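Heavy metal cation tricomponent efflux pump ZneA(CzcA-like) (Cupriavidus metallidurans, PDB 4K0J) exports heavy-metal cations as an inner-membrane pump of the RND superfamily, working as a Zn(II)/proton antiporter. Local coordinates at residues C[178-183]-C[263-268]; C[397-402]-C[962-967]; C[700-705]-C[809-814]. All coordinates share one frame; numbering follows the deposited sequence.

Interaction 1. Residues C[178-183]-C[263-268]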
ATOM      1  N   GLY C 178      12.171   0.915  38.175  1.00 29.71           N
ATOM      2  CA  GLY C 178      12.958   2.121  38.318  1.00 41.88           C
ATOM      3  C   GLY C 178      12.109   3.322  38.687  1.00 35.41           C
ATOM      4  O   GLY C 178      10.988   3.170  39.160  1.00 29.99           O
ATOM      5  N   LEU C 179      12.639   4.522  38.477  1.00 31.82           N
ATOM      6  CA  LEU C 179      11.970   5.731  38.935  1.00 30.89           C
ATOM      7  C   LEU C 179      12.147   6.888  37.971  1.00 48.21           C
ATOM      8  O   LEU C 179      13.257   7.393  37.800  1.00 68.71           O
ATOM      9  CB  LEU C 179      12.529   6.154  40.292  1.00 32.95           C
ATOM     10  CG  LEU C 179      12.566   5.129  41.422  1.00 34.88           C
ATOM     11  CD1 LEU C 179      13.637   5.514  42.421  1.00 35.20           C
ATOM     12  CD2 LEU C 179      11.205   5.022  42.096  1.00 28.22           C
ATOM     13  N   THR C 180      11.055   7.321  37.349  1.00 41.80           N
ATOM     14  CA  THR C 180      11.094   8.544  36.557  1.00 37.83           C
ATOM     15  C   THR C 180      11.214   9.723  37.520  1.00 42.53           C
ATOM     16  O   THR C 180      10.611   9.721  38.591  1.00 42.16           O
ATOM     17  CB  THR C 180       9.850   8.699  35.674  1.00 32.64           C
ATOM     18  OG1 THR C 180       8.691   8.786  36.502  1.00 45.09           O
ATOM     19  CG2 THR C 180       9.692   7.503  34.758  1.00 37.12           C
ATOM     20  N   THR C 181      12.011  10.715  37.146  1.00 48.75           N
ATOM     21  CA  THR C 181      12.333  11.818  38.044  1.00 55.04           C
ATOM     22  C   THR C 181      11.587  13.085  37.652  1.00 53.24           C
ATOM     23  O   THR C 181      11.610  13.498  36.492  1.00 51.08           O
ATOM     24  CB  THR C 181      13.856  12.107  38.051  1.00 68.37           C
ATOM     25  OG1 THR C 181      14.571  10.941  38.480  1.00 72.81           O
ATOM     26  CG2 THR C 181      14.187  13.271  38.976  1.00 62.91           C
ATOM     27  N   GLN C 182      10.925  13.707  38.621  1.00 53.75           N
ATOM     28  CA  GLN C 182      10.213  14.952  38.354  1.00 46.91           C
ATOM     29  C   GLN C 182      10.536  16.021  39.383  1.00 48.30           C
ATOM     30  O   GLN C 182      11.072  15.726  40.451  1.00 49.97           O
ATOM     31  CB  GLN C 182       8.702  14.717  38.261  1.00 34.22           C
ATOM     32  CG  GLN C 182       8.084  14.015  39.448  1.00 38.30           C
ATOM     33  CD  GLN C 182       6.654  13.601  39.177  1.00 48.85           C
ATOM     34  OE1 GLN C 182       5.868  13.379  40.104  1.00 58.39           O
ATOM     35  NE2 GLN C 182       6.307  13.493  37.897  1.00 36.71           N
ATOM     36  N   PHE C 183      10.225  17.264  39.032  1.00 52.60           N
ATOM     37  CA  PHE C 183      10.419  18.413  39.909  1.00 54.65           C
ATOM     38  C   PHE C 183       9.072  18.689  40.554  1.00 65.11           C
ATOM     39  O   PHE C 183       8.067  18.810  39.855  1.00 62.06           O
ATOM     40  CB  PHE C 183      10.840  19.648  39.100  1.00 52.31           C
ATOM     41  CG  PHE C 183      12.233  19.577  38.527  1.00 55.66           C
ATOM     42  CD1 PHE C 183      13.175  20.538  38.860  1.00 65.27           C
ATOM     43  CD2 PHE C 183      12.596  18.572  37.647  1.00 58.49           C
ATOM     44  CE1 PHE C 183      14.455  20.494  38.334  1.00 66.48           C
ATOM     45  CE2 PHE C 183      13.876  18.518  37.120  1.00 60.36           C
ATOM     46  CZ  PHE C 183      14.805  19.482  37.462  1.00 62.82           C
ATOM     47  N   GLY C 263      11.679  14.569  42.933  1.00 56.17           N
ATOM     48  CA  GLY C 263      10.728  13.548  43.315  1.00 52.33           C
ATOM     49  C   GLY C 263      10.348  12.647  42.161  1.00 55.77           C
ATOM     50  O   GLY C 263      10.908  12.738  41.064  1.00 54.29           O
ATOM     51  N   ASN C 264       9.383  11.774  42.421  1.00 49.82           N
ATOM     52  CA  ASN C 264       8.918  10.815  41.437  1.00 45.40           C
ATOM     53  C   ASN C 264       7.412  10.646  41.545  1.00 50.78           C
ATOM     54  O   ASN C 264       6.859  10.709  42.640  1.00 60.92           O
ATOM     55  CB  ASN C 264       9.603   9.474  41.669  1.00 53.80           C
ATOM     56  CG  ASN C 264       9.360   8.935  43.060  1.00 53.14           C
ATOM     57  OD1 ASN C 264      10.056   9.297  44.011  1.00 51.08           O
ATOM     58  ND2 ASN C 264       8.364   8.066  43.191  1.00 46.78           N
ATOM     59  N   PRO C 265       6.741  10.426  40.408  1.00 35.59           N
ATOM     60  CA  PRO C 265       5.292  10.230  40.406  1.00 35.47           C
ATOM     61  C   PRO C 265       4.928   8.919  41.083  1.00 64.93           C
ATOM     62  O   PRO C 265       5.802   8.071  41.262  1.00 59.12           O
ATOM     63  CB  PRO C 265       4.963  10.152  38.919  1.00 35.61           C
ATOM     64  CG  PRO C 265       6.180   9.613  38.308  1.00 35.62           C
ATOM     65  CD  PRO C 265       7.315  10.227  39.068  1.00 35.69           C
ATOM     66  N   GLN C 266       3.661   8.769  41.462  1.00 68.24           N
ATOM     67  CA  GLN C 266       3.190   7.553  42.112  1.00 61.48           C
ATOM     68  C   GLN C 266       3.573   6.365  41.255  1.00 55.10           C
ATOM     69  O   GLN C 266       3.376   6.380  40.039  1.00 43.68           O
ATOM     70  CB  GLN C 266       1.679   7.601  42.332  1.00 66.93           C
ATOM     71  CG  GLN C 266       1.139   6.451  43.169  1.00 61.74           C
ATOM     72  CD  GLN C 266       0.072   6.895  44.150  1.00 44.21           C
ATOM     73  OE1 GLN C 266      -0.400   8.030  44.100  1.00 41.08           O
ATOM     74  NE2 GLN C 266      -0.303   6.005  45.057  1.00 40.76           N
ATOM     75  N   ARG C 267       4.131   5.344  41.895  1.00 29.78           N
ATOM     76  CA  ARG C 267       4.846   4.289  41.180  1.00 36.20           C
ATOM     77  C   ARG C 267       3.962   3.419  40.299  1.00 45.74           C
ATOM     78  O   ARG C 267       2.921   2.922  40.734  1.00 48.83           O
ATOM     79  CB  ARG C 267       5.659   3.427  42.148  1.00 45.18           C
ATOM     80  CG  ARG C 267       6.601   4.221  43.037  1.00 55.01           C
ATOM     81  CD  ARG C 267       7.627   3.317  43.688  1.00 55.96           C
ATOM     82  NE  ARG C 267       8.546   2.747  42.708  1.00 53.07           N
ATOM     83  CZ  ARG C 267       9.435   1.802  42.989  1.00 58.47           C
ATOM     84  NH1 ARG C 267       9.518   1.317  44.220  1.00 71.73           N
ATOM     85  NH2 ARG C 267      10.237   1.343  42.042  1.00 50.31           N
ATOM     86  N   HIS C 268       4.400   3.257  39.053  1.00 62.33           N
ATOM     87  CA  HIS C 268       3.722   2.432  38.062  1.00 78.81           C
ATOM     88  C   HIS C 268       3.536   1.020  38.614  1.00 72.91           C
ATOM     89  O   HIS C 268       2.483   0.675  39.148  1.00 53.88           O
ATOM     90  CB  HIS C 268       4.560   2.368  36.779  1.00 86.67           C
ATOM     91  CG  HIS C 268       5.232   3.660  36.419  1.00 91.27           C
ATOM     92  ND1 HIS C 268       4.709   4.541  35.497  1.00 97.49           N
ATOM     93  CD2 HIS C 268       6.395   4.210  36.845  1.00 88.60           C
ATOM     94  CE1 HIS C 268       5.514   5.582  35.378  1.00 94.57           C
ATOM     95  NE2 HIS C 268       6.544   5.406  36.187  1.00 87.61           N
TER
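The carbonyl oxygen of Gly263 accepts a practically straight bond from Gln182 N over 2.6 Å (178° at the hydrogen), with Thr181 CA adding a weaker CA-H...O contact of 3.5 Å. A weak bond from Gly263 N to Gln182 O answers the first, which makes Gln182 and Gly263 an antiparallel hydrogen-bonded pair. Before Gln182 and after Gly263 the two segments run as loops, and side chains carry the contact. The carboxamide of Gln182 lies against the ring of Pro265, with CD of Gln182 3.4 Å from CD of Pro265; the proline nitrogen has no hydrogen to offer OE1, so this is contact without a bond. Thr180 meets the same ring at about a right angle, its OG1 3.2 Å from Pro265 CG. With chi1 at 62°, OG1 is the branch turned to the proline ring, and CG2 comes near His268 NE2. Toward the start of 178-183, where 263-268 has reached Arg267, Leu179 CD2 rests over one face of the guanidinium, 3.6 Å from Arg267 NE, and Arg267 NH2 makes a weak bond near the plane of the group to Gly178 O. The stronger partner of Arg267 is Asp278, in a salt bridge through NH1. Helix 149-164 borders the segment 178-183, with Ser153 bonded to Leu179 N, Arg150 to Thr181 OG1, and Phe157 against Thr180. Strand 182-187 runs between strands 259-263 and 750-758 in a mixed sheet, consistent with the docking domain of RND pumps.

Interaction 2. Residues C[397-402]-C[962-967]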
ATOM      1  N   ILE C 397      12.824 -39.908   1.028  1.00 90.37           N
ATOM      2  CA  ILE C 397      13.280 -39.215  -0.171  1.00 99.10           C
ATOM      3  C   ILE C 397      13.967 -40.183  -1.127  1.00 98.78           C
ATOM      4  O   ILE C 397      13.794 -40.105  -2.344  1.00105.33           O
ATOM      5  CB  ILE C 397      14.285 -38.093   0.177  1.00 99.21           C
ATOM      6  CG1 ILE C 397      13.767 -37.238   1.334  1.00 89.67           C
ATOM      7  CG2 ILE C 397      14.579 -37.228  -1.044  1.00103.71           C
ATOM      8  CD1 ILE C 397      14.714 -36.127   1.729  1.00 81.70           C
ATOM      9  N   VAL C 398      14.744 -41.099  -0.563  1.00 85.85           N
ATOM     10  CA  VAL C 398      15.565 -42.009  -1.349  1.00 77.87           C
ATOM     11  C   VAL C 398      14.786 -43.200  -1.892  1.00 88.88           C
ATOM     12  O   VAL C 398      15.284 -43.932  -2.744  1.00 92.89           O
ATOM     13  CB  VAL C 398      16.744 -42.531  -0.522  1.00 66.93           C
ATOM     14  CG1 VAL C 398      17.602 -41.376  -0.063  1.00 59.92           C
ATOM     15  CG2 VAL C 398      16.240 -43.331   0.668  1.00 65.78           C
ATOM     16  N   ASP C 399      13.566 -43.392  -1.402  1.00 95.14           N
ATOM     17  CA  ASP C 399      12.727 -44.496  -1.858  1.00102.60           C
ATOM     18  C   ASP C 399      12.434 -44.402  -3.349  1.00 98.40           C
ATOM     19  O   ASP C 399      12.100 -45.397  -3.990  1.00 98.71           O
ATOM     20  CB  ASP C 399      11.428 -44.548  -1.060  1.00113.97           C
ATOM     21  CG  ASP C 399      11.648 -45.004   0.363  1.00122.99           C
ATOM     22  OD1 ASP C 399      12.823 -45.080   0.777  1.00125.13           O
ATOM     23  OD2 ASP C 399      10.654 -45.283   1.066  1.00127.16           O
ATOM     24  N   GLY C 400      12.565 -43.202  -3.899  1.00 93.70           N
ATOM     25  CA  GLY C 400      12.454 -43.026  -5.330  1.00 95.26           C
ATOM     26  C   GLY C 400      13.696 -43.552  -6.014  1.00 93.43           C
ATOM     27  O   GLY C 400      13.665 -43.909  -7.190  1.00102.82           O
ATOM     28  N   ALA C 401      14.794 -43.614  -5.268  1.00 80.11           N
ATOM     29  CA  ALA C 401      16.081 -43.995  -5.838  1.00 74.52           C
ATOM     30  C   ALA C 401      16.506 -45.421  -5.506  1.00 75.72           C
ATOM     31  O   ALA C 401      17.073 -46.109  -6.350  1.00 78.57           O
ATOM     32  CB  ALA C 401      17.162 -43.010  -5.406  1.00 73.27           C
ATOM     33  N   ILE C 402      16.240 -45.865  -4.283  1.00 85.82           N
ATOM     34  CA  ILE C 402      16.748 -47.161  -3.835  1.00103.29           C
ATOM     35  C   ILE C 402      16.056 -48.348  -4.504  1.00112.94           C
ATOM     36  O   ILE C 402      16.614 -49.443  -4.556  1.00122.15           O
ATOM     37  CB  ILE C 402      16.687 -47.318  -2.300  1.00111.27           C
ATOM     38  CG1 ILE C 402      15.244 -47.477  -1.824  1.00119.70           C
ATOM     39  CG2 ILE C 402      17.364 -46.142  -1.611  1.00109.80           C
ATOM     40  CD1 ILE C 402      15.120 -47.615  -0.324  1.00125.51           C
ATOM     41  N   LEU C 962      11.029 -53.973   1.885  1.00 95.91           N
ATOM     42  CA  LEU C 962      11.645 -53.951   3.210  1.00 99.40           C
ATOM     43  C   LEU C 962      12.648 -52.810   3.345  1.00109.50           C
ATOM     44  O   LEU C 962      12.723 -52.154   4.386  1.00115.97           O
ATOM     45  CB  LEU C 962      12.335 -55.281   3.518  1.00 94.12           C
ATOM     46  CG  LEU C 962      11.428 -56.479   3.801  1.00 90.61           C
ATOM     47  CD1 LEU C 962      12.228 -57.622   4.398  1.00 90.33           C
ATOM     48  CD2 LEU C 962      10.284 -56.080   4.715  1.00 89.14           C
ATOM     49  N   MET C 963      13.410 -52.573   2.282  1.00114.08           N
ATOM     50  CA  MET C 963      14.444 -51.545   2.285  1.00116.17           C
ATOM     51  C   MET C 963      13.825 -50.163   2.441  1.00116.93           C
ATOM     52  O   MET C 963      14.216 -49.390   3.324  1.00119.96           O
ATOM     53  CB  MET C 963      15.267 -51.624   0.998  1.00117.45           C
ATOM     54  CG  MET C 963      16.703 -51.157   1.139  1.00118.67           C
ATOM     55  SD  MET C 963      17.742 -51.679  -0.241  1.00113.68           S
ATOM     56  CE  MET C 963      16.873 -50.930  -1.616  1.00143.51           C
ATOM     57  N   THR C 964      12.848 -49.869   1.588  1.00115.85           N
ATOM     58  CA  THR C 964      12.116 -48.608   1.653  1.00114.46           C
ATOM     59  C   THR C 964      11.471 -48.427   3.022  1.00110.17           C
ATOM     60  O   THR C 964      11.609 -47.377   3.658  1.00113.83           O
ATOM     61  CB  THR C 964      11.009 -48.546   0.588  1.00118.35           C
ATOM     62  OG1 THR C 964      10.137 -49.673   0.734  1.00123.37           O
ATOM     63  CG2 THR C 964      11.607 -48.554  -0.813  1.00119.96           C
ATOM     64  N   ALA C 965      10.772 -49.465   3.470  1.00100.02           N
ATOM     65  CA  ALA C 965      10.056 -49.444   4.740  1.00 94.21           C
ATOM     66  C   ALA C 965      10.995 -49.346   5.934  1.00 90.12           C
ATOM     67  O   ALA C 965      10.556 -49.086   7.055  1.00 91.24           O
ATOM     68  CB  ALA C 965       9.175 -50.665   4.868  1.00 94.90           C
ATOM     69  N   THR C 966      12.282 -49.574   5.699  1.00 87.66           N
ATOM     70  CA  THR C 966      13.268 -49.432   6.761  1.00 90.28           C
ATOM     71  C   THR C 966      13.863 -48.030   6.796  1.00 85.59           C
ATOM     72  O   THR C 966      13.857 -47.377   7.840  1.00 81.40           O
ATOM     73  CB  THR C 966      14.394 -50.460   6.640  1.00 98.99           C
ATOM     74  OG1 THR C 966      13.843 -51.781   6.726  1.00109.23           O
ATOM     75  CG2 THR C 966      15.400 -50.267   7.759  1.00 97.94           C
ATOM     76  N   VAL C 967      14.379 -47.570   5.660  1.00 85.91           N
ATOM     77  CA  VAL C 967      14.959 -46.229   5.608  1.00 83.63           C
ATOM     78  C   VAL C 967      13.926 -45.165   5.968  1.00 82.51           C
ATOM     79  O   VAL C 967      14.234 -44.201   6.673  1.00 85.66           O
ATOM     80  CB  VAL C 967      15.587 -45.906   4.239  1.00 77.42           C
ATOM     81  CG1 VAL C 967      16.904 -46.637   4.077  1.00 74.12           C
ATOM     82  CG2 VAL C 967      14.633 -46.256   3.115  1.00 81.50           C
TER
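Met963 meets Ile402 tip to tip: its thioether turns at chi3 (58°), and CE comes to rest 3.7 Å from Ile402 CB, close also to the backbone oxygen of Ile402. One residue on, Thr964 stands where the two backbones approach, its CA 5.4 Å from that of Asp399. It offers carbon to the aspartate, with Thr964 CB 3.3 Å from Asp399 OD2 and CG2 against the carboxylate carbon. The same CG2, anti to its own carbonyl carbon, touches Ile402 CD1 at 3.7 Å. The hydroxyl is engaged with Asn927 and with the backbone oxygens of Pro960 and Val961. One turn later Val967 uses a single methyl for three neighbours. CG2 lies 3.2 Å from Asp399 OD1 and also touches Ile402 CD1 and, more loosely, Val398 CG2; the Asp399 and Val967 side chains slide past each other in opposite directions. Val923 and Leu926 of helix 911-939 also touch Asp399, while helix 323-353 reaches Met963 through Phe352 and Val967 through Val348. The predicted membrane helices joined here, 386-409 and 961-981, are the fourth and eleventh of twelve. In RND relatives these helices, together with the tenth, carry the acidic and polar residues of the proton relay, and the placing of Asp399 beside Thr964 and near helix 911-939 is consistent with such a role. No hydrogen bond or salt bridge joins the segments: a buried carboxylate is set against carbon, the CB of Thr964 and a methyl of Val967, so any polar partner of Asp399 must come from outside 962-967.

Interaction 3. Residues C[700-705]-C[809-814]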
ATOM      1  N   ILE C 700      -9.522 -19.285  37.354  1.00 53.75           N
ATOM      2  CA  ILE C 700      -9.819 -18.016  38.020  1.00 46.46           C
ATOM      3  C   ILE C 700     -10.715 -17.114  37.186  1.00 41.79           C
ATOM      4  O   ILE C 700     -10.900 -17.341  35.996  1.00 39.04           O
ATOM      5  CB  ILE C 700      -8.542 -17.241  38.378  1.00 38.26           C
ATOM      6  CG1 ILE C 700      -7.396 -17.648  37.454  1.00 47.71           C
ATOM      7  CG2 ILE C 700      -8.165 -17.476  39.827  1.00 40.29           C
ATOM      8  CD1 ILE C 700      -6.043 -17.137  37.905  1.00 57.62           C
ATOM      9  N   ILE C 701     -11.284 -16.096  37.824  1.00 39.01           N
ATOM     10  CA  ILE C 701     -12.026 -15.072  37.101  1.00 41.48           C
ATOM     11  C   ILE C 701     -11.052 -13.971  36.726  1.00 38.26           C
ATOM     12  O   ILE C 701     -10.527 -13.284  37.601  1.00 42.63           O
ATOM     13  CB  ILE C 701     -13.164 -14.471  37.949  1.00 41.38           C
ATOM     14  CG1 ILE C 701     -14.267 -15.507  38.185  1.00 35.08           C
ATOM     15  CG2 ILE C 701     -13.739 -13.226  37.276  1.00 34.63           C
ATOM     16  CD1 ILE C 701     -15.485 -14.949  38.886  1.00 30.13           C
ATOM     17  N   ASP C 702     -10.811 -13.817  35.428  1.00 33.38           N
ATOM     18  CA  ASP C 702      -9.841 -12.858  34.925  1.00 44.90           C
ATOM     19  C   ASP C 702     -10.110 -11.446  35.439  1.00 46.77           C
ATOM     20  O   ASP C 702      -9.200 -10.781  35.936  1.00 39.49           O
ATOM     21  CB  ASP C 702      -9.827 -12.870  33.396  1.00 59.61           C
ATOM     22  CG  ASP C 702      -8.540 -12.310  32.820  1.00 69.67           C
ATOM     23  OD1 ASP C 702      -7.453 -12.716  33.287  1.00 75.08           O
ATOM     24  OD2 ASP C 702      -8.613 -11.462  31.905  1.00 70.79           O
ATOM     25  N   GLN C 703     -11.357 -10.995  35.326  1.00 52.07           N
ATOM     26  CA  GLN C 703     -11.742  -9.679  35.832  1.00 49.92           C
ATOM     27  C   GLN C 703     -11.698  -9.636  37.357  1.00 52.55           C
ATOM     28  O   GLN C 703     -12.379 -10.401  38.043  1.00 54.99           O
ATOM     29  CB  GLN C 703     -13.129  -9.274  35.334  1.00 39.70           C
ATOM     30  CG  GLN C 703     -13.205  -8.996  33.849  1.00 43.42           C
ATOM     31  CD  GLN C 703     -13.225 -10.260  33.017  1.00 48.47           C
ATOM     32  OE1 GLN C 703     -13.137 -11.367  33.547  1.00 37.06           O
ATOM     33  NE2 GLN C 703     -13.344 -10.101  31.702  1.00 60.11           N
ATOM     34  N   GLU C 704     -10.877  -8.737  37.875  1.00 45.55           N
ATOM     35  CA  GLU C 704     -10.713  -8.573  39.307  1.00 47.89           C
ATOM     36  C   GLU C 704     -11.979  -7.963  39.903  1.00 45.62           C
ATOM     37  O   GLU C 704     -12.680  -7.214  39.226  1.00 46.02           O
ATOM     38  CB  GLU C 704      -9.480  -7.707  39.598  1.00 57.90           C
ATOM     39  CG  GLU C 704      -9.294  -6.511  38.664  1.00 68.42           C
ATOM     40  CD  GLU C 704      -8.724  -6.881  37.298  1.00 74.93           C
ATOM     41  OE1 GLU C 704      -8.401  -5.963  36.510  1.00 75.67           O
ATOM     42  OE2 GLU C 704      -8.612  -8.090  37.009  1.00 73.29           O
ATOM     43  N   PRO C 705     -12.284  -8.300  41.169  1.00 45.39           N
ATOM     44  CA  PRO C 705     -13.496  -7.825  41.847  1.00 38.08           C
ATOM     45  C   PRO C 705     -13.576  -6.308  41.911  1.00 39.19           C
ATOM     46  O   PRO C 705     -12.564  -5.634  41.727  1.00 40.35           O
ATOM     47  CB  PRO C 705     -13.337  -8.382  43.259  1.00 32.07           C
ATOM     48  CG  PRO C 705     -12.469  -9.573  43.096  1.00 38.37           C
ATOM     49  CD  PRO C 705     -11.505  -9.214  42.022  1.00 39.40           C
ATOM     50  N   THR C 809     -14.495 -13.352  32.380  1.00 39.00           N
ATOM     51  CA  THR C 809     -13.723 -14.459  31.837  1.00 46.57           C
ATOM     52  C   THR C 809     -13.248 -15.423  32.906  1.00 49.85           C
ATOM     53  O   THR C 809     -12.539 -15.037  33.832  1.00 61.10           O
ATOM     54  CB  THR C 809     -12.491 -13.953  31.085  1.00 59.43           C
ATOM     55  OG1 THR C 809     -12.873 -12.899  30.196  1.00 66.40           O
ATOM     56  CG2 THR C 809     -11.853 -15.084  30.296  1.00 68.22           C
ATOM     57  N   VAL C 810     -13.633 -16.684  32.772  1.00 40.95           N
ATOM     58  CA  VAL C 810     -13.089 -17.711  33.637  1.00 41.89           C
ATOM     59  C   VAL C 810     -11.927 -18.371  32.915  1.00 45.87           C
ATOM     60  O   VAL C 810     -12.123 -19.277  32.108  1.00 48.99           O
ATOM     61  CB  VAL C 810     -14.140 -18.775  34.007  1.00 41.01           C
ATOM     62  CG1 VAL C 810     -13.545 -19.777  34.976  1.00 51.09           C
ATOM     63  CG2 VAL C 810     -15.369 -18.126  34.613  1.00 37.90           C
ATOM     64  N   ARG C 811     -10.717 -17.904  33.194  1.00 34.39           N
ATOM     65  CA  ARG C 811      -9.544 -18.459  32.545  1.00 45.88           C
ATOM     66  C   ARG C 811      -9.020 -19.701  33.270  1.00 55.12           C
ATOM     67  O   ARG C 811      -9.077 -19.781  34.499  1.00 60.05           O
ATOM     68  CB  ARG C 811      -8.462 -17.389  32.369  1.00 39.06           C
ATOM     69  CG  ARG C 811      -7.728 -16.963  33.614  1.00 37.88           C
ATOM     70  CD  ARG C 811      -6.617 -16.000  33.227  1.00 35.45           C
ATOM     71  NE  ARG C 811      -5.586 -15.865  34.252  1.00 34.19           N
ATOM     72  CZ  ARG C 811      -5.542 -14.874  35.136  1.00 34.99           C
ATOM     73  NH1 ARG C 811      -6.476 -13.932  35.124  1.00 41.69           N
ATOM     74  NH2 ARG C 811      -4.566 -14.822  36.032  1.00 30.18           N
ATOM     75  N   LEU C 812      -8.529 -20.668  32.492  1.00 57.96           N
ATOM     76  CA  LEU C 812      -8.136 -21.982  33.007  1.00 55.68           C
ATOM     77  C   LEU C 812      -7.193 -22.755  32.071  1.00 50.41           C
ATOM     78  O   LEU C 812      -7.280 -22.633  30.852  1.00 46.69           O
ATOM     79  CB  LEU C 812      -9.375 -22.838  33.287  1.00 64.48           C
ATOM     80  CG  LEU C 812     -10.119 -23.422  32.083  1.00 76.99           C
ATOM     81  CD1 LEU C 812     -10.800 -24.720  32.476  1.00 83.00           C
ATOM     82  CD2 LEU C 812     -11.131 -22.438  31.517  1.00 78.33           C
ATOM     83  N   ASN C 813      -6.305 -23.565  32.645  1.00 53.26           N
ATOM     84  CA  ASN C 813      -5.358 -24.358  31.850  1.00 55.76           C
ATOM     85  C   ASN C 813      -5.715 -25.846  31.754  1.00 60.79           C
ATOM     86  O   ASN C 813      -6.173 -26.448  32.724  1.00 60.69           O
ATOM     87  CB  ASN C 813      -3.934 -24.201  32.390  1.00 59.75           C
ATOM     88  CG  ASN C 813      -3.426 -22.777  32.285  1.00 73.31           C
ATOM     89  OD1 ASN C 813      -3.712 -22.072  31.317  1.00 75.06           O
ATOM     90  ND2 ASN C 813      -2.669 -22.344  33.286  1.00 77.99           N
ATOM     91  N   LEU C 814      -5.484 -26.432  30.583  1.00 69.14           N
ATOM     92  CA  LEU C 814      -5.860 -27.821  30.310  1.00 71.83           C
ATOM     93  C   LEU C 814      -4.909 -28.842  30.923  1.00 73.58           C
ATOM     94  O   LEU C 814      -5.198 -30.037  30.932  1.00 82.76           O
ATOM     95  CB  LEU C 814      -5.968 -28.056  28.797  1.00 83.03           C
ATOM     96  CG  LEU C 814      -4.974 -27.344  27.866  1.00 91.92           C
ATOM     97  CD1 LEU C 814      -3.541 -27.836  28.043  1.00 90.44           C
ATOM     98  CD2 LEU C 814      -5.409 -27.490  26.414  1.00 98.73           C
TER
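Strands 699-701 and 807-812 pair antiparallel at Ile700 and Arg811, where Ile700 N gives a 2.9 Å bond to Arg811 O and a weak bond returns from Arg811 N to Ile700 O. Ile701 and Val810 form the next, non-hydrogen-bonded pair, and Asp702 N continues the pairing with a 2.6 Å bond to Thr809 O. Strand 699-701 is an outermost strand of a four-stranded sheet within this chain, whose order and two helices are consistent with a ferredoxin-like beta-alpha-beta-beta-alpha-beta fold, as in the porter subdomains of RND pumps. Ile701 and Val810 face helix 676-690; on the other face Ile700 CD1 covers the Arg811 guanidinium toward its rim, 3.3 Å from NH2. Asp702 OD1 forms a salt bridge with Arg811 NH1, modelled so short that its exact length is doubtful. OD1 comes in at the guanidinium edge, near its plane, and the carboxylate and guanidinium planes stand 88° apart. Just past the strand Gln703, bent at chi2, grips Thr809 twice: OE1 accepts from Thr809 N at 2.7 Å, and NE2 donates to Thr809 OG1 at 3.2 Å, with the hydroxyl nearly in the amide plane. Gln703 NE2 is bonded to Thr800 OG1 as well.

In the fold
From the N terminus, interaction 1 is the first to close, 263-268 returning to 178-183 after a loop of 79 residues in the periplasmic part; it joins strand 182-187 to the loop between strands 259-263 and 269-272. The chain then returns to the membrane, where 397-402 opens interaction 2. Before that contact closes at 962-967, a second periplasmic excursion brings 809-814 back to 700-705 in interaction 3, tying two strands of one sheet, so interaction 3 lies wholly within the span of interaction 2, and no two contacts cross. Interaction 2 thus joins the two halves of the membrane domain, on the opposite side of the chain's centre from the other two.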